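Local coordinates for protein ABC-type amino acid transport system, periplasmic component (Caldanaerobacter subterraneus subsp. tengcongensis MB4, PDB 4YMX) that binds arginine between its two lobes as the substrate-binding component of an amino acid ABC transporter, at residues V146-V151 with N166-Q171. Residues are numbered along the deposited sequence; the frame is centred on the assembly and turned at random. Where two conformers were deposited one is given.
Sequences VKTIAV and NVKLKQ
Lys168 and Lys170 each bridge to 146-151 through both backbone polar atoms, the mark of parallel pairing. Lys168 N donates to Lys147 O (2.9 Å) while Lys168 O accepts from Ile149 N; Lys170 N bonds to Ile149 O at a nearly straight 173°, and Lys170 O takes Val151 N. The strand axes approach to 4.6 Å with 30° between their directions. CA-H...O contacts fill in between, as from Thr148 CA to Lys168 O (3.2 Å).

These strands open and close a beta-alpha-beta unit whose helix 156-161 covers the face of Ile149, Val151 and Leu169. Strand 168-172 is an outermost strand of the five-stranded sheet in one lobe of this periplasmic-binding-protein fold, and strand 189-193 flanks 148-152 on its other side.

Ile149, on the helix-covered face, is met at CG1 by Val167 CG2, set anti to its own backbone N just before the strand, at 3.6 Å, the two side chains crossing at about a right angle. Farther along, Leu169 CD2 reaches Val151 CG2 at 4.1 Å. On the other face, the extended Lys168 chain passes Thr148 OG1, 3.7 Å from Lys168 CB. Lys168 CE ends 3.6 Å from Val146 O. Thr148 CG2 lies against Lys170 CB, beyond which NZ forms a salt bridge with Asp181. An alanine at Thr148 would probably leave a gap beside both lysine chains, with Lys168 freer to turn.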
loop_
_atom_site.group_PDB
_atom_site.type_symbol
_atom_site.label_atom_id
_atom_site.label_comp_id
_atom_site.label_asym_id
_atom_site.label_seq_id
_atom_site.Cartn_x
_atom_site.Cartn_y
_atom_site.Cartn_z
ATOM N N VAL A 146 17.021 -16.336 10.038
ATOM C CA VAL A 146 18.002 -15.607 10.855
ATOM C C VAL A 146 18.442 -14.253 10.266
ATOM O O VAL A 146 19.375 -13.620 10.768
ATOM C CB VAL A 146 19.267 -16.476 11.196
ATOM C CG1 VAL A 146 19.923 -15.985 12.489
ATOM C CG2 VAL A 146 18.909 -17.955 11.346
ATOM N N LYS A 147 17.772 -13.811 9.206
ATOM C CA LYS A 147 18.148 -12.565 8.545
ATOM C C LYS A 147 17.415 -11.352 9.115
ATOM O O LYS A 147 16.373 -11.480 9.764
ATOM C CB LYS A 147 17.888 -12.661 7.039
ATOM C CG LYS A 147 18.692 -13.743 6.331
ATOM C CD LYS A 147 20.153 -13.330 6.169
ATOM C CE LYS A 147 20.931 -14.370 5.374
ATOM N NZ LYS A 147 22.322 -13.908 5.075
ATOM N N THR A 148 17.976 -10.171 8.866
ATOM C CA THR A 148 17.354 -8.914 9.262
ATOM C C THR A 148 16.480 -8.457 8.104
ATOM O O THR A 148 16.968 -8.213 6.999
ATOM C CB THR A 148 18.409 -7.858 9.617
ATOM O OG1 THR A 148 19.192 -8.339 10.721
ATOM C CG2 THR A 148 17.757 -6.524 10.016
ATOM N N ILE A 149 15.179 -8.381 8.357
ATOM C CA ILE A 149 14.206 -8.106 7.304
ATOM C C ILE A 149 13.452 -6.821 7.614
ATOM O O ILE A 149 12.801 -6.712 8.659
ATOM C CB ILE A 149 13.207 -9.266 7.180
ATOM C CG1 ILE A 149 13.958 -10.594 7.025
ATOM C CG2 ILE A 149 12.237 -9.012 6.019
ATOM C CD1 ILE A 149 14.778 -10.703 5.771
ATOM N N ALA A 150 13.546 -5.837 6.713
ATOM C CA ALA A 150 12.842 -4.569 6.899
ATOM C C ALA A 150 11.402 -4.699 6.423
ATOM O O ALA A 150 11.137 -5.236 5.340
ATOM C CB ALA A 150 13.543 -3.439 6.169
ATOM N N VAL A 151 10.471 -4.223 7.254
ATOM C CA VAL A 151 9.044 -4.252 6.951
ATOM C C VAL A 151 8.359 -3.011 7.490
ATOM O O VAL A 151 8.852 -2.373 8.430
ATOM C CB VAL A 151 8.335 -5.483 7.568
ATOM C CG1 VAL A 151 8.835 -6.773 6.922
ATOM C CG2 VAL A 151 8.520 -5.522 9.076
ATOM N N ASN A 166 13.429 -17.460 13.129
ATOM C CA ASN A 166 14.501 -16.663 13.728
ATOM C C ASN A 166 14.736 -15.313 13.051
ATOM O O ASN A 166 15.840 -14.762 13.091
ATOM C CB ASN A 166 15.798 -17.475 13.807
ATOM C CG ASN A 166 15.639 -18.718 14.654
ATOM O OD1 ASN A 166 15.778 -19.845 14.169
ATOM N ND2 ASN A 166 15.323 -18.520 15.928
ATOM N N VAL A 167 13.682 -14.785 12.434
ATOM C CA VAL A 167 13.773 -13.492 11.764
ATOM C C VAL A 167 14.152 -12.379 12.746
ATOM O O VAL A 167 13.740 -12.382 13.917
ATOM C CB VAL A 167 12.454 -13.139 11.033
ATOM C CG1 VAL A 167 11.335 -12.863 12.027
ATOM C CG2 VAL A 167 12.656 -11.944 10.105
ATOM N N LYS A 168 14.977 -11.456 12.278
ATOM C CA LYS A 168 15.242 -10.233 13.013
ATOM C C LYS A 168 14.490 -9.122 12.301
ATOM O O LYS A 168 14.956 -8.577 11.298
ATOM C CB LYS A 168 16.742 -9.938 13.066
ATOM C CG LYS A 168 17.554 -11.116 13.593
ATOM C CD LYS A 168 19.047 -10.812 13.642
ATOM C CE LYS A 168 19.845 -12.061 14.016
ATOM N NZ LYS A 168 21.282 -11.761 14.273
ATOM N N LEU A 169 13.298 -8.811 12.803
ATOM C CA LEU A 169 12.470 -7.785 12.186
ATOM C C LEU A 169 13.081 -6.406 12.378
ATOM O O LEU A 169 13.497 -6.050 13.483
ATOM C CB LEU A 169 11.064 -7.781 12.787
ATOM C CG LEU A 169 10.010 -8.779 12.319
ATOM C CD1 LEU A 169 8.646 -8.290 12.775
ATOM C CD2 LEU A 169 10.037 -8.961 10.809
ATOM N N LYS A 170 13.126 -5.629 11.304
ATOM C CA LYS A 170 13.444 -4.207 11.396
ATOM C C LYS A 170 12.188 -3.454 10.969
ATOM O O LYS A 170 11.786 -3.502 9.799
ATOM C CB LYS A 170 14.625 -3.835 10.504
ATOM C CG LYS A 170 15.145 -2.412 10.752
ATOM C CD LYS A 170 16.357 -2.101 9.889
ATOM C CE LYS A 170 17.040 -0.800 10.323
ATOM N NZ LYS A 170 16.134 0.382 10.212
ATOM N N GLN A 171 11.557 -2.777 11.923
ATOM C CA GLN A 171 10.223 -2.220 11.727
ATOM C C GLN A 171 10.280 -0.732 11.441
ATOM O O GLN A 171 10.832 0.041 12.231
ATOM C CB GLN A 171 9.365 -2.506 12.963
ATOM C CG GLN A 171 9.073 -3.995 13.110
ATOM C CD GLN A 171 8.577 -4.378 14.483
ATOM O OE1 GLN A 171 9.331 -4.360 15.455
ATOM N NE2 GLN A 171 7.305 -4.740 14.570
#